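Local coordinates for protein twin-arginine translocation pathway signal (Rhodoferax ferrireducens, PDB 5IM2) that probably captures small carboxylates such as benzoate, found bound between its two domains, for uptake by a TRAP transporter, at residues 99-104 and 121-126; 111-116 and 164-169; 180-185 and 322-327; 231-236 and 248-253. All blocks are in the same frame, centred on the assembly; numbering follows the deposited sequence.

All four contacts lie in one chain with the two-domain fold of TRAP solute-binding proteins, and benzoate sits between the domains. Contacts 1 and 2 belong to the five-stranded sheet and its surroundings. Their centres are about 11 Å apart, they touch, and their segments alternate along the chain, with helix 100-106 leading into strand 111-114. Contacts 3 and 4 belong to the six-stranded sheet and its periphery, with centres about 15 Å apart. Contact 4 is nested in the loop that contact 3 closes. Contacts 2 and 4 both touch benzoate and meet through His168 and Pro232, so both domains line the ligand. Contacts 1 and 3, with centres about 33 Å apart, lie away from the ligand.

Contact 1 (99-104 and 121-126); sequences QLYDQA and GRFPRI
The ring of Phe123 presents its edge to the face of Tyr101, a T-shaped pair with planes at 67° and centroids 4.9 Å apart. Phe123 CZ stands over the centre of the tyrosine ring. At the rim of that ring, near its plane, lies Arg122 NH2. The other aromatic ring is also covered: CG of the preceding residue, Arg122, sits over the centre of one Phe123 face. Phe123 CZ also lies over one face of the Arg122 guanidinium, offset toward its rim, so this one atom meets both flat groups. The contact joins helix 100-106, which packs on the five-stranded sheet of one domain of this periplasmic-binding-type fold, to the loop that follows strand 111-114.

Beside the rings runs a two-pronged salt bridge, with Asp102 at the guanidinium edge. The two side chains come from opposite directions, and their flat groups are nearly coplanar, 16° apart. The guanidinium grips end-on, one nitrogen to each carboxylate oxygen, both on the syn side. Arg122 has CG anti to the backbone N (chi1 173°), which lays it over the Phe123 face; the bend at chi2 then turns the rest of the chain toward Asp102. The guanidinium stands almost perpendicular to the tyrosine ring.

Tyr101 OH is hydrogen-bonded to Asp159 and Thr160, and Phe123 also stacks on Phe157. Of the two hydrogen bonds of the salt bridge the shorter is Arg122 NH2 to Asp102 OD1 at 2.8 Å, and Arg122 NH1 to Asp102 OD2 is 3.2 Å.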
loop_
_atom_site.group_PDB
_atom_site.type_symbol
_atom_site.label_atom_id
_atom_site.label_comp_id
_atom_site.label_asym_id
_atom_site.label_seq_id
_atom_site.Cartn_x
_atom_site.Cartn_y
_atom_site.Cartn_z
ATOM N N GLN A 99 -6.417 11.954 -6.232
ATOM C CA GLN A 99 -7.632 12.084 -7.036
ATOM C C GLN A 99 -8.018 10.814 -7.798
ATOM O O GLN A 99 -9.107 10.782 -8.384
ATOM C CB GLN A 99 -7.472 13.266 -8.003
ATOM C CG GLN A 99 -7.425 14.648 -7.262
ATOM C CD GLN A 99 -6.654 15.748 -8.032
ATOM O OE1 GLN A 99 -6.425 15.645 -9.239
ATOM N NE2 GLN A 99 -6.261 16.811 -7.320
ATOM N N LEU A 100 -7.185 9.765 -7.780
ATOM C CA LEU A 100 -7.465 8.563 -8.577
ATOM C C LEU A 100 -8.813 7.961 -8.231
ATOM O O LEU A 100 -9.629 7.677 -9.122
ATOM C CB LEU A 100 -6.354 7.529 -8.394
ATOM C CG LEU A 100 -5.099 7.801 -9.230
ATOM C CD1 LEU A 100 -3.944 6.973 -8.706
ATOM C CD2 LEU A 100 -5.283 7.582 -10.739
ATOM N N TYR A 101 -9.081 7.773 -6.936
ATOM C CA TYR A 101 -10.324 7.112 -6.542
ATOM C C TYR A 101 -11.540 7.836 -7.119
ATOM O O TYR A 101 -12.400 7.213 -7.745
ATOM C CB TYR A 101 -10.405 6.996 -5.016
ATOM C CG TYR A 101 -11.556 6.153 -4.556
ATOM C CD1 TYR A 101 -11.430 4.769 -4.450
ATOM C CD2 TYR A 101 -12.792 6.731 -4.277
ATOM C CE1 TYR A 101 -12.499 3.997 -4.057
ATOM C CE2 TYR A 101 -13.865 5.968 -3.878
ATOM C CZ TYR A 101 -13.708 4.597 -3.770
ATOM O OH TYR A 101 -14.803 3.845 -3.375
ATOM N N ASP A 102 -11.598 9.165 -6.974
ATOM C CA ASP A 102 -12.723 9.936 -7.496
ATOM C C ASP A 102 -12.798 9.910 -9.017
ATOM O O ASP A 102 -13.895 10.059 -9.575
ATOM C CB ASP A 102 -12.654 11.371 -6.978
ATOM C CG ASP A 102 -13.114 11.468 -5.543
ATOM O OD1 ASP A 102 -14.082 10.749 -5.214
ATOM O OD2 ASP A 102 -12.485 12.199 -4.746
ATOM N N GLN A 103 -11.667 9.740 -9.710
ATOM C CA GLN A 103 -11.729 9.619 -11.164
ATOM C C GLN A 103 -12.469 8.357 -11.583
ATOM O O GLN A 103 -13.218 8.370 -12.572
ATOM C CB GLN A 103 -10.335 9.619 -11.780
ATOM C CG GLN A 103 -9.628 10.960 -11.755
ATOM C CD GLN A 103 -8.173 10.881 -12.195
ATOM O OE1 GLN A 103 -7.641 9.798 -12.488
ATOM N NE2 GLN A 103 -7.506 12.038 -12.210
ATOM N N ALA A 104 -12.253 7.248 -10.870
ATOM C CA ALA A 104 -13.010 6.032 -11.155
ATOM C C ALA A 104 -14.457 6.218 -10.752
ATOM O O ALA A 104 -15.373 5.939 -11.530
ATOM C CB ALA A 104 -12.416 4.814 -10.431
ATOM N N GLY A 121 -8.328 10.826 5.803
ATOM C CA GLY A 121 -9.538 10.501 6.547
ATOM C C GLY A 121 -10.785 10.128 5.753
ATOM O O GLY A 121 -11.875 10.051 6.324
ATOM N N ARG A 122 -10.651 9.863 4.450
ATOM C CA ARG A 122 -11.783 9.418 3.636
ATOM C C ARG A 122 -12.136 7.951 3.890
ATOM O O ARG A 122 -13.313 7.576 3.835
ATOM C CB ARG A 122 -11.461 9.600 2.156
ATOM C CG ARG A 122 -12.454 9.038 1.170
ATOM C CD ARG A 122 -13.530 10.031 0.779
ATOM N NE ARG A 122 -14.190 9.599 -0.455
ATOM C CZ ARG A 122 -13.816 9.940 -1.693
ATOM N NH1 ARG A 122 -12.777 10.752 -1.912
ATOM N NH2 ARG A 122 -14.502 9.477 -2.731
ATOM N N PHE A 123 -11.140 7.107 4.145
ATOM C CA PHE A 123 -11.336 5.660 4.284
ATOM C C PHE A 123 -10.782 5.216 5.636
ATOM O O PHE A 123 -9.748 4.556 5.724
ATOM C CB PHE A 123 -10.689 4.897 3.130
ATOM C CG PHE A 123 -11.099 5.371 1.795
ATOM C CD1 PHE A 123 -12.377 5.087 1.300
ATOM C CD2 PHE A 123 -10.241 6.145 1.014
ATOM C CE1 PHE A 123 -12.783 5.539 0.048
ATOM C CE2 PHE A 123 -10.638 6.587 -0.230
ATOM C CZ PHE A 123 -11.913 6.276 -0.727
ATOM N N PRO A 124 -11.462 5.580 6.729
ATOM C CA PRO A 124 -10.872 5.354 8.051
ATOM C C PRO A 124 -10.774 3.900 8.450
ATOM O O PRO A 124 -9.826 3.542 9.154
ATOM C CB PRO A 124 -11.811 6.124 8.983
ATOM C CG PRO A 124 -13.109 6.196 8.263
ATOM C CD PRO A 124 -12.734 6.312 6.807
ATOM N N ARG A 125 -11.713 3.038 8.061
ATOM C CA ARG A 125 -11.688 1.696 8.649
ATOM C C ARG A 125 -10.614 0.783 8.044
ATOM O O ARG A 125 -10.092 -0.105 8.737
ATOM C CB ARG A 125 -13.064 1.054 8.513
ATOM C CG ARG A 125 -14.092 1.645 9.421
ATOM C CD ARG A 125 -15.478 1.221 9.045
ATOM N NE ARG A 125 -15.952 1.983 7.911
ATOM C CZ ARG A 125 -17.204 1.963 7.461
ATOM N NH1 ARG A 125 -18.119 1.182 8.028
ATOM N NH2 ARG A 125 -17.534 2.715 6.427
ATOM N N ILE A 126 -10.256 0.970 6.767
ATOM C CA ILE A 126 -9.242 0.111 6.173
ATOM C C ILE A 126 -7.868 0.377 6.779
ATOM O O ILE A 126 -6.946 -0.447 6.656
ATOM C CB ILE A 126 -9.220 0.282 4.644
ATOM C CG1 ILE A 126 -8.409 -0.846 4.028
ATOM C CG2 ILE A 126 -8.666 1.622 4.230
ATOM C CD1 ILE A 126 -8.285 -0.753 2.495
#

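Contact 2 (111-116 and 164-169). With BEZ (benzoic acid), chain B.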
loop_
_atom_site.group_PDB
_atom_site.type_symbol
_atom_site.label_atom_id
_atom_site.label_comp_id
_atom_site.label_asym_id
_atom_site.label_seq_id
_atom_site.Cartn_x
_atom_site.Cartn_y
_atom_site.Cartn_z
ATOM N N ILE A 111 -11.001 2.080 -14.258
ATOM C CA ILE A 111 -10.333 1.330 -13.197
ATOM C C ILE A 111 -9.117 2.106 -12.725
ATOM O O ILE A 111 -8.343 2.625 -13.537
ATOM C CB ILE A 111 -9.905 -0.085 -13.663
ATOM C CG1 ILE A 111 -11.127 -0.897 -14.072
ATOM C CG2 ILE A 111 -9.104 -0.780 -12.578
ATOM C CD1 ILE A 111 -10.743 -2.160 -14.839
ATOM N N ILE A 112 -8.948 2.188 -11.402
ATOM C CA ILE A 112 -7.775 2.803 -10.793
ATOM C C ILE A 112 -7.171 1.851 -9.764
ATOM O O ILE A 112 -7.836 0.952 -9.236
ATOM C CB ILE A 112 -8.100 4.190 -10.166
ATOM C CG1 ILE A 112 -9.134 4.102 -9.056
ATOM C CG2 ILE A 112 -8.613 5.094 -11.251
ATOM C CD1 ILE A 112 -8.572 3.936 -7.684
ATOM N N TRP A 113 -5.870 2.056 -9.489
ATOM C CA TRP A 113 -5.161 1.414 -8.388
ATOM C C TRP A 113 -4.491 2.530 -7.601
ATOM O O TRP A 113 -3.709 3.311 -8.174
ATOM C CB TRP A 113 -4.122 0.405 -8.902
ATOM C CG TRP A 113 -3.363 -0.397 -7.890
ATOM C CD1 TRP A 113 -3.735 -1.597 -7.349
ATOM C CD2 TRP A 113 -2.066 -0.106 -7.370
ATOM N NE1 TRP A 113 -2.748 -2.057 -6.495
ATOM C CE2 TRP A 113 -1.707 -1.177 -6.518
ATOM C CE3 TRP A 113 -1.165 0.951 -7.543
ATOM C CZ2 TRP A 113 -0.502 -1.214 -5.825
ATOM C CZ3 TRP A 113 0.023 0.914 -6.855
ATOM C CH2 TRP A 113 0.355 -0.167 -6.024
ATOM N N THR A 114 -4.850 2.650 -6.332
ATOM C CA THR A 114 -4.380 3.761 -5.507
ATOM C C THR A 114 -4.229 3.322 -4.055
ATOM O O THR A 114 -4.654 2.234 -3.663
ATOM C CB THR A 114 -5.332 4.969 -5.609
ATOM O OG1 THR A 114 -4.669 6.155 -5.142
ATOM C CG2 THR A 114 -6.625 4.732 -4.782
ATOM N N ILE A 115 -3.601 4.185 -3.262
ATOM C CA ILE A 115 -3.590 4.069 -1.807
ATOM C C ILE A 115 -4.771 4.872 -1.254
ATOM O O ILE A 115 -4.798 6.111 -1.428
ATOM C CB ILE A 115 -2.258 4.572 -1.229
ATOM C CG1 ILE A 115 -1.118 3.643 -1.674
ATOM C CG2 ILE A 115 -2.312 4.688 0.291
ATOM C CD1 ILE A 115 0.288 3.933 -1.124
ATOM N N PRO A 116 -5.759 4.226 -0.592
ATOM C CA PRO A 116 -6.869 4.991 0.004
ATOM C C PRO A 116 -6.414 6.163 0.866
ATOM O O PRO A 116 -6.985 7.244 0.731
ATOM C CB PRO A 116 -7.626 3.925 0.812
ATOM C CG PRO A 116 -7.328 2.633 0.050
ATOM C CD PRO A 116 -5.904 2.777 -0.368
ATOM N N ALA A 164 -10.245 -5.518 -5.875
ATOM C CA ALA A 164 -9.216 -6.116 -5.037
ATOM C C ALA A 164 -8.738 -5.101 -4.016
ATOM O O ALA A 164 -8.878 -3.882 -4.207
ATOM C CB ALA A 164 -8.038 -6.648 -5.871
ATOM N N LEU A 165 -8.184 -5.643 -2.920
ATOM C CA LEU A 165 -7.620 -4.908 -1.789
ATOM C C LEU A 165 -6.340 -5.612 -1.364
ATOM O O LEU A 165 -6.324 -6.841 -1.298
ATOM C CB LEU A 165 -8.591 -4.871 -0.596
ATOM C CG LEU A 165 -9.823 -4.022 -0.813
ATOM C CD1 LEU A 165 -10.926 -4.541 0.104
ATOM C CD2 LEU A 165 -9.509 -2.534 -0.548
ATOM N N GLN A 166 -5.268 -4.868 -1.077
ATOM C CA GLN A 166 -3.991 -5.514 -0.777
ATOM C C GLN A 166 -3.051 -4.554 -0.057
ATOM O O GLN A 166 -3.346 -3.366 0.114
ATOM C CB GLN A 166 -3.357 -6.077 -2.057
ATOM C CG GLN A 166 -3.344 -5.118 -3.243
ATOM C CD GLN A 166 -1.963 -4.734 -3.748
ATOM O OE1 GLN A 166 -1.829 -4.253 -4.849
ATOM N NE2 GLN A 166 -0.961 -4.896 -2.942
ATOM N N VAL A 167 -1.970 -5.130 0.458
ATOM C CA VAL A 167 -0.913 -4.408 1.156
ATOM C C VAL A 167 0.411 -4.715 0.458
ATOM O O VAL A 167 0.497 -5.630 -0.367
ATOM C CB VAL A 167 -0.837 -4.757 2.650
ATOM C CG1 VAL A 167 -2.182 -4.470 3.305
ATOM C CG2 VAL A 167 -0.385 -6.217 2.834
ATOM N N HIS A 168 1.446 -3.935 0.786
ATOM C CA HIS A 168 2.788 -4.214 0.299
ATOM C C HIS A 168 3.650 -4.929 1.361
ATOM O O HIS A 168 3.184 -5.301 2.437
ATOM C CB HIS A 168 3.441 -2.932 -0.268
ATOM C CG HIS A 168 3.666 -1.795 0.705
ATOM N ND1 HIS A 168 4.381 -1.923 1.884
ATOM C CD2 HIS A 168 3.337 -0.482 0.613
ATOM C CE1 HIS A 168 4.430 -0.747 2.497
ATOM N NE2 HIS A 168 3.836 0.155 1.731
ATOM N N GLY A 169 4.928 -5.196 1.004
ATOM C CA GLY A 169 5.844 -5.836 1.915
ATOM C C GLY A 169 6.220 -4.930 3.079
ATOM O O GLY A 169 5.794 -3.776 3.172
HETATM C C BEZ B . 4.004 4.470 -1.138
HETATM O O1 BEZ B . 4.633 4.372 -0.045
HETATM O O2 BEZ B . 3.394 5.533 -1.403
HETATM C C1 BEZ B . 4.019 3.335 -2.117
HETATM C C2 BEZ B . 3.311 3.442 -3.311
HETATM C C3 BEZ B . 3.367 2.385 -4.221
HETATM C C4 BEZ B . 4.096 1.249 -3.917
HETATM C C5 BEZ B . 4.776 1.138 -2.720
HETATM C C6 BEZ B . 4.737 2.197 -1.807
#
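One hydrogen bond carries this contact: Trp113 NE1 donates to Gln166 OE1 at 2.9 Å, with an N-H...O angle of 148°. The oxygen lies in the indole plane, but the donor is tilted 31° from the carbonyl plane of the amide. The two side chains cross at about a right angle. They bridge strands 111-114 and 161-167, which are not neighbours in the five-stranded sheet: strand 262-267 runs between them. Gln166 reaches across through a bend at chi2 (118°), which turns its amide to the tryptophan.

Further polar bonds fix the groups in place. Gln166 NE2 donates to Gln299 and, weakly, to its neighbour Val167 O. His168 ND1 donates to Gly169 O at 2.7 Å, in the carbonyl plane and on a lone pair, which sets the rotation of the imidazole.

The remaining contacts are ring packing and ligand contacts. Trp113 stacks on Phe263 and meets His68 edge-to-face. Ile115 CD1 approaches benzoate O2 at 3.5 Å, and His168 CD2 lies 3.9 Å from benzoate C6. Arg192 and Tyr118 hydrogen-bond the ligand.

The buried amide of Gln166 is thus served at both ends, its oxygen by the indole N-H and its nitrogen by Gln299. Gln299 is itself a pocket residue, so Gln166 is a second-shell group that probably steadies it beside the ligand.

Contact 3 (180-185 and 322-327)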
loop_
_atom_site.group_PDB
_atom_site.type_symbol
_atom_site.label_atom_id
_atom_site.label_comp_id
_atom_site.label_asym_id
_atom_site.label_seq_id
_atom_site.Cartn_x
_atom_site.Cartn_y
_atom_site.Cartn_z
ATOM N N ILE A 180 19.742 4.526 10.834
ATOM C CA ILE A 180 18.709 4.327 11.850
ATOM C C ILE A 180 18.963 2.976 12.511
ATOM O O ILE A 180 18.597 1.928 11.974
ATOM C CB ILE A 180 17.300 4.393 11.247
ATOM C CG1 ILE A 180 17.086 5.688 10.443
ATOM C CG2 ILE A 180 16.254 4.238 12.339
ATOM C CD1 ILE A 180 17.390 6.931 11.199
ATOM N N LYS A 181 19.611 2.974 13.674
ATOM C CA LYS A 181 19.762 1.737 14.431
ATOM C C LYS A 181 18.737 1.609 15.546
ATOM O O LYS A 181 18.256 0.504 15.821
ATOM C CB LYS A 181 21.164 1.637 15.022
ATOM C CG LYS A 181 22.201 1.110 14.061
ATOM C CD LYS A 181 23.512 0.938 14.796
ATOM C CE LYS A 181 24.424 -0.055 14.124
ATOM N NZ LYS A 181 25.490 -0.468 15.071
ATOM N N THR A 182 18.399 2.723 16.198
ATOM C CA THR A 182 17.377 2.774 17.233
ATOM C C THR A 182 16.402 3.909 16.939
ATOM O O THR A 182 16.670 4.795 16.123
ATOM C CB THR A 182 17.999 2.997 18.618
ATOM O OG1 THR A 182 18.605 4.295 18.647
ATOM C CG2 THR A 182 19.071 1.969 18.911
ATOM N N ALA A 183 15.280 3.914 17.667
ATOM C CA ALA A 183 14.279 4.959 17.466
ATOM C C ALA A 183 14.831 6.356 17.728
ATOM O O ALA A 183 14.412 7.312 17.071
ATOM C CB ALA A 183 13.058 4.708 18.354
ATOM N N ALA A 184 15.759 6.511 18.679
ATOM C CA ALA A 184 16.352 7.824 18.918
ATOM C C ALA A 184 17.038 8.395 17.687
ATOM O O ALA A 184 17.198 9.615 17.587
ATOM C CB ALA A 184 17.370 7.758 20.052
ATOM N N ASP A 185 17.455 7.549 16.750
ATOM C CA ASP A 185 18.122 8.047 15.556
ATOM C C ASP A 185 17.160 8.785 14.632
ATOM O O ASP A 185 17.601 9.497 13.724
ATOM C CB ASP A 185 18.807 6.876 14.831
ATOM C CG ASP A 185 20.039 6.345 15.596
ATOM O OD1 ASP A 185 20.733 7.153 16.242
ATOM O OD2 ASP A 185 20.334 5.121 15.540
ATOM N N ALA A 322 15.117 -8.157 16.477
ATOM C CA ALA A 322 13.807 -8.278 17.120
ATOM C C ALA A 322 13.767 -7.579 18.471
ATOM O O ALA A 322 12.720 -7.040 18.861
ATOM C CB ALA A 322 13.458 -9.761 17.301
ATOM N N LEU A 323 14.889 -7.611 19.205
ATOM C CA LEU A 323 14.972 -7.003 20.533
ATOM C C LEU A 323 14.812 -5.491 20.468
ATOM O O LEU A 323 14.088 -4.903 21.280
ATOM C CB LEU A 323 16.308 -7.354 21.189
ATOM C CG LEU A 323 16.469 -6.900 22.640
ATOM C CD1 LEU A 323 15.551 -7.700 23.575
ATOM C CD2 LEU A 323 17.931 -7.019 23.055
ATOM N N GLU A 324 15.496 -4.840 19.529
ATOM C CA GLU A 324 15.279 -3.412 19.324
ATOM C C GLU A 324 13.911 -3.136 18.721
ATOM O O GLU A 324 13.284 -2.111 19.023
ATOM C CB GLU A 324 16.376 -2.833 18.430
ATOM C CG GLU A 324 16.170 -1.349 18.060
ATOM C CD GLU A 324 16.180 -0.401 19.261
ATOM O OE1 GLU A 324 16.704 -0.776 20.326
ATOM O OE2 GLU A 324 15.656 0.729 19.133
ATOM N N ALA A 325 13.426 -4.027 17.861
ATOM C CA ALA A 325 12.084 -3.851 17.343
ATOM C C ALA A 325 11.102 -3.652 18.486
ATOM O O ALA A 325 10.153 -2.886 18.355
ATOM C CB ALA A 325 11.696 -5.043 16.485
ATOM N N GLN A 326 11.353 -4.285 19.635
ATOM C CA GLN A 326 10.442 -4.140 20.770
ATOM C C GLN A 326 10.393 -2.704 21.271
ATOM O O GLN A 326 9.344 -2.251 21.742
ATOM C CB GLN A 326 10.842 -5.085 21.905
ATOM C CG GLN A 326 10.380 -6.513 21.692
ATOM C CD GLN A 326 8.865 -6.636 21.697
ATOM O OE1 GLN A 326 8.272 -7.205 20.778
ATOM N NE2 GLN A 326 8.230 -6.100 22.735
ATOM N N GLU A 327 11.490 -1.956 21.128
ATOM C CA GLU A 327 11.474 -0.544 21.510
ATOM C C GLU A 327 10.652 0.287 20.536
ATOM O O GLU A 327 9.966 1.237 20.946
ATOM C CB GLU A 327 12.907 -0.024 21.612
ATOM C CG GLU A 327 13.693 -0.660 22.752
ATOM C CD GLU A 327 13.010 -0.506 24.123
ATOM O OE1 GLU A 327 12.775 0.645 24.561
ATOM O OE2 GLU A 327 12.704 -1.542 24.758
#
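Lys181 O begins the contact: it lies 3.6 Å from Glu324 CG, against the methylene part of the side chain. The backbone N of Lys181 points instead to Asp185, whose OD2 it meets at 2.9 Å on the anti lone pair.

Next comes Thr182. Its N also donates to Asp185 OD2, this time from above the carboxylate plane, so one oxygen gathers two backbone N-H groups and ties the turn together. CA, CB and CG2 of Thr182 meet Glu324. Glu324 OE2 lies 3.3 Å from both Thr182 CA and CB, and the methyl CG2 is 3.6 Å from the same oxygen. The side chains cross at about a right angle. Glu324 sends CG anti to its N (chi1 175°), then bends at chi2 (62°), which lays the carboxylate against the threonine.

Ala183 begins a 3-10 segment, in which Asp185 N bonds to Thr182 O at 2.9 Å. Ala183 N is 3.5 Å from Glu324 OE2.

The contact packs the first turn of helix 322-332 on the loop between strands 171-175 and 190-193, far from the ligand. It is packing with no assigned hydrogen bond: the N-H groups of Lys181 and Thr182 go to Asp185, and the carboxylate near Ala183 N may add a weak electrostatic attraction.

Contact 4 (231-236 and 248-253); sequences LPWEVV and HSEFDP. With BEZ (benzoic acid), chain B.
Strand 228-232 of the six-stranded sheet leads into a turn along the benzoate pocket, and Trp233 reaches back to strand 247-251. Its indole NE1 donates to Glu250 OE1 at 2.8 Å, with an N-H...O angle of 154°. The oxygen is met nearly along its C-O bond direction, and the carboxylate stands almost upright to the indole, at 86°. The far corner of the same indole packs on His248: Trp233 CH2 lies 3.5 Å from His248 CB, and the rings meet obliquely with planes at 37°. His248 is itself held by His174 and Asn315.

The residues flanking Trp233 face the ligand. Leu231 CD2 is 3.5 Å from benzoate O1, Pro232 CD is 3.7 Å from C6, and Val235 CB is 3.7 Å from C5. Glu234, bonded to Asn62 and Gln299, brings OE2 near the ring.

Glu250 OE1 also takes a salt bridge from Arg307. The indole N-H and that guanidinium share one oxygen, which probably stabilises the charged carboxylate and anchors the turn beside the pocket.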
loop_
_atom_site.group_PDB
_atom_site.type_symbol
_atom_site.label_atom_id
_atom_site.label_comp_id
_atom_site.label_asym_id
_atom_site.label_seq_id
_atom_site.Cartn_x
_atom_site.Cartn_y
_atom_site.Cartn_z
ATOM N N LEU A 231 9.360 3.436 2.813
ATOM C CA LEU A 231 8.903 2.736 1.611
ATOM C C LEU A 231 9.215 1.263 1.786
ATOM O O LEU A 231 10.246 0.931 2.380
ATOM C CB LEU A 231 9.617 3.197 0.343
ATOM C CG LEU A 231 9.475 4.630 -0.115
ATOM C CD1 LEU A 231 10.556 5.011 -1.118
ATOM C CD2 LEU A 231 8.097 4.764 -0.687
ATOM N N PRO A 232 8.441 0.367 1.173
ATOM C CA PRO A 232 8.928 -1.010 1.026
ATOM C C PRO A 232 10.044 -1.066 -0.017
ATOM O O PRO A 232 10.198 -0.170 -0.848
ATOM C CB PRO A 232 7.692 -1.769 0.550
ATOM C CG PRO A 232 6.975 -0.743 -0.278
ATOM C CD PRO A 232 7.169 0.570 0.450
ATOM N N TRP A 233 10.787 -2.179 0.001
ATOM C CA TRP A 233 11.930 -2.347 -0.885
ATOM C C TRP A 233 11.528 -2.353 -2.348
ATOM O O TRP A 233 12.273 -1.845 -3.197
ATOM C CB TRP A 233 12.670 -3.655 -0.570
ATOM C CG TRP A 233 13.768 -3.541 0.446
ATOM C CD1 TRP A 233 13.871 -4.226 1.617
ATOM C CD2 TRP A 233 14.924 -2.690 0.381
ATOM N NE1 TRP A 233 15.007 -3.855 2.293
ATOM C CE2 TRP A 233 15.671 -2.911 1.559
ATOM C CE3 TRP A 233 15.384 -1.756 -0.545
ATOM C CZ2 TRP A 233 16.876 -2.256 1.815
ATOM C CZ3 TRP A 233 16.572 -1.101 -0.287
ATOM C CH2 TRP A 233 17.305 -1.360 0.890
ATOM N N GLU A 234 10.361 -2.923 -2.670
ATOM C CA GLU A 234 10.074 -3.252 -4.056
ATOM C C GLU A 234 9.974 -1.996 -4.929
ATOM O O GLU A 234 10.330 -2.047 -6.120
ATOM C CB GLU A 234 8.797 -4.102 -4.143
ATOM C CG GLU A 234 7.533 -3.417 -3.707
ATOM C CD GLU A 234 6.835 -2.588 -4.790
ATOM O OE1 GLU A 234 7.092 -2.790 -6.014
ATOM O OE2 GLU A 234 6.022 -1.725 -4.375
ATOM N N VAL A 235 9.513 -0.876 -4.355
ATOM C CA VAL A 235 9.233 0.327 -5.141
ATOM C C VAL A 235 10.452 1.209 -5.276
ATOM O O VAL A 235 10.460 2.106 -6.131
ATOM C CB VAL A 235 8.062 1.109 -4.513
ATOM C CG1 VAL A 235 8.463 1.798 -3.217
ATOM C CG2 VAL A 235 7.470 2.087 -5.530
ATOM N N VAL A 236 11.494 0.946 -4.498
ATOM C CA VAL A 236 12.596 1.901 -4.369
ATOM C C VAL A 236 13.238 2.194 -5.720
ATOM O O VAL A 236 13.465 3.377 -6.033
ATOM C CB VAL A 236 13.602 1.377 -3.330
ATOM C CG1 VAL A 236 15.024 1.958 -3.501
ATOM C CG2 VAL A 236 13.077 1.597 -1.952
ATOM N N HIS A 248 19.768 2.358 4.638
ATOM C CA HIS A 248 18.500 1.647 4.635
ATOM C C HIS A 248 18.424 0.783 5.881
ATOM O O HIS A 248 19.337 -0.005 6.142
ATOM C CB HIS A 248 18.396 0.794 3.376
ATOM C CG HIS A 248 18.752 1.542 2.130
ATOM N ND1 HIS A 248 17.815 2.197 1.357
ATOM C CD2 HIS A 248 19.946 1.782 1.549
ATOM C CE1 HIS A 248 18.420 2.803 0.351
ATOM N NE2 HIS A 248 19.712 2.554 0.439
ATOM N N SER A 249 17.352 0.931 6.647
ATOM C CA SER A 249 17.125 0.107 7.824
ATOM C C SER A 249 15.827 -0.667 7.632
ATOM O O SER A 249 14.746 -0.077 7.589
ATOM C CB SER A 249 17.086 0.967 9.084
ATOM O OG SER A 249 18.417 1.286 9.427
ATOM N N GLU A 250 15.948 -1.985 7.501
ATOM C CA GLU A 250 14.820 -2.894 7.490
ATOM C C GLU A 250 14.671 -3.522 8.875
ATOM O O GLU A 250 15.508 -3.347 9.757
ATOM C CB GLU A 250 15.013 -3.961 6.399
ATOM C CG GLU A 250 16.238 -4.825 6.641
ATOM C CD GLU A 250 16.712 -5.642 5.427
ATOM O OE1 GLU A 250 16.182 -5.477 4.299
ATOM O OE2 GLU A 250 17.644 -6.458 5.617
ATOM N N PHE A 251 13.560 -4.223 9.075
ATOM C CA PHE A 251 13.290 -4.931 10.319
ATOM C C PHE A 251 13.465 -6.425 10.101
ATOM O O PHE A 251 12.890 -6.983 9.163
ATOM C CB PHE A 251 11.869 -4.633 10.803
ATOM C CG PHE A 251 11.747 -3.294 11.446
ATOM C CD1 PHE A 251 11.665 -2.159 10.678
ATOM C CD2 PHE A 251 11.800 -3.170 12.820
ATOM C CE1 PHE A 251 11.591 -0.905 11.281
ATOM C CE2 PHE A 251 11.713 -1.923 13.421
ATOM C CZ PHE A 251 11.629 -0.809 12.664
ATOM N N ASP A 252 14.266 -7.062 10.943
ATOM C CA ASP A 252 14.374 -8.513 10.862
ATOM C C ASP A 252 12.973 -9.116 10.980
ATOM O O ASP A 252 12.195 -8.703 11.855
ATOM C CB ASP A 252 15.282 -9.067 11.957
ATOM C CG ASP A 252 15.625 -10.535 11.740
ATOM O OD1 ASP A 252 16.610 -10.810 11.027
ATOM O OD2 ASP A 252 14.905 -11.411 12.266
ATOM N N PRO A 253 12.611 -10.087 10.136
ATOM C CA PRO A 253 11.254 -10.655 10.204
ATOM C C PRO A 253 10.849 -11.146 11.582
ATOM O O PRO A 253 9.658 -11.108 11.916
ATOM C CB PRO A 253 11.319 -11.820 9.209
ATOM C CG PRO A 253 12.486 -11.561 8.367
ATOM C CD PRO A 253 13.472 -10.820 9.201
HETATM C C BEZ B . 4.004 4.470 -1.138
HETATM O O1 BEZ B . 4.633 4.372 -0.045
HETATM O O2 BEZ B . 3.394 5.533 -1.403
HETATM C C1 BEZ B . 4.019 3.335 -2.117
HETATM C C2 BEZ B . 3.311 3.442 -3.311
HETATM C C3 BEZ B . 3.367 2.385 -4.221
HETATM C C4 BEZ B . 4.096 1.249 -3.917
HETATM C C5 BEZ B . 4.776 1.138 -2.720
HETATM C C6 BEZ B . 4.737 2.197 -1.807
#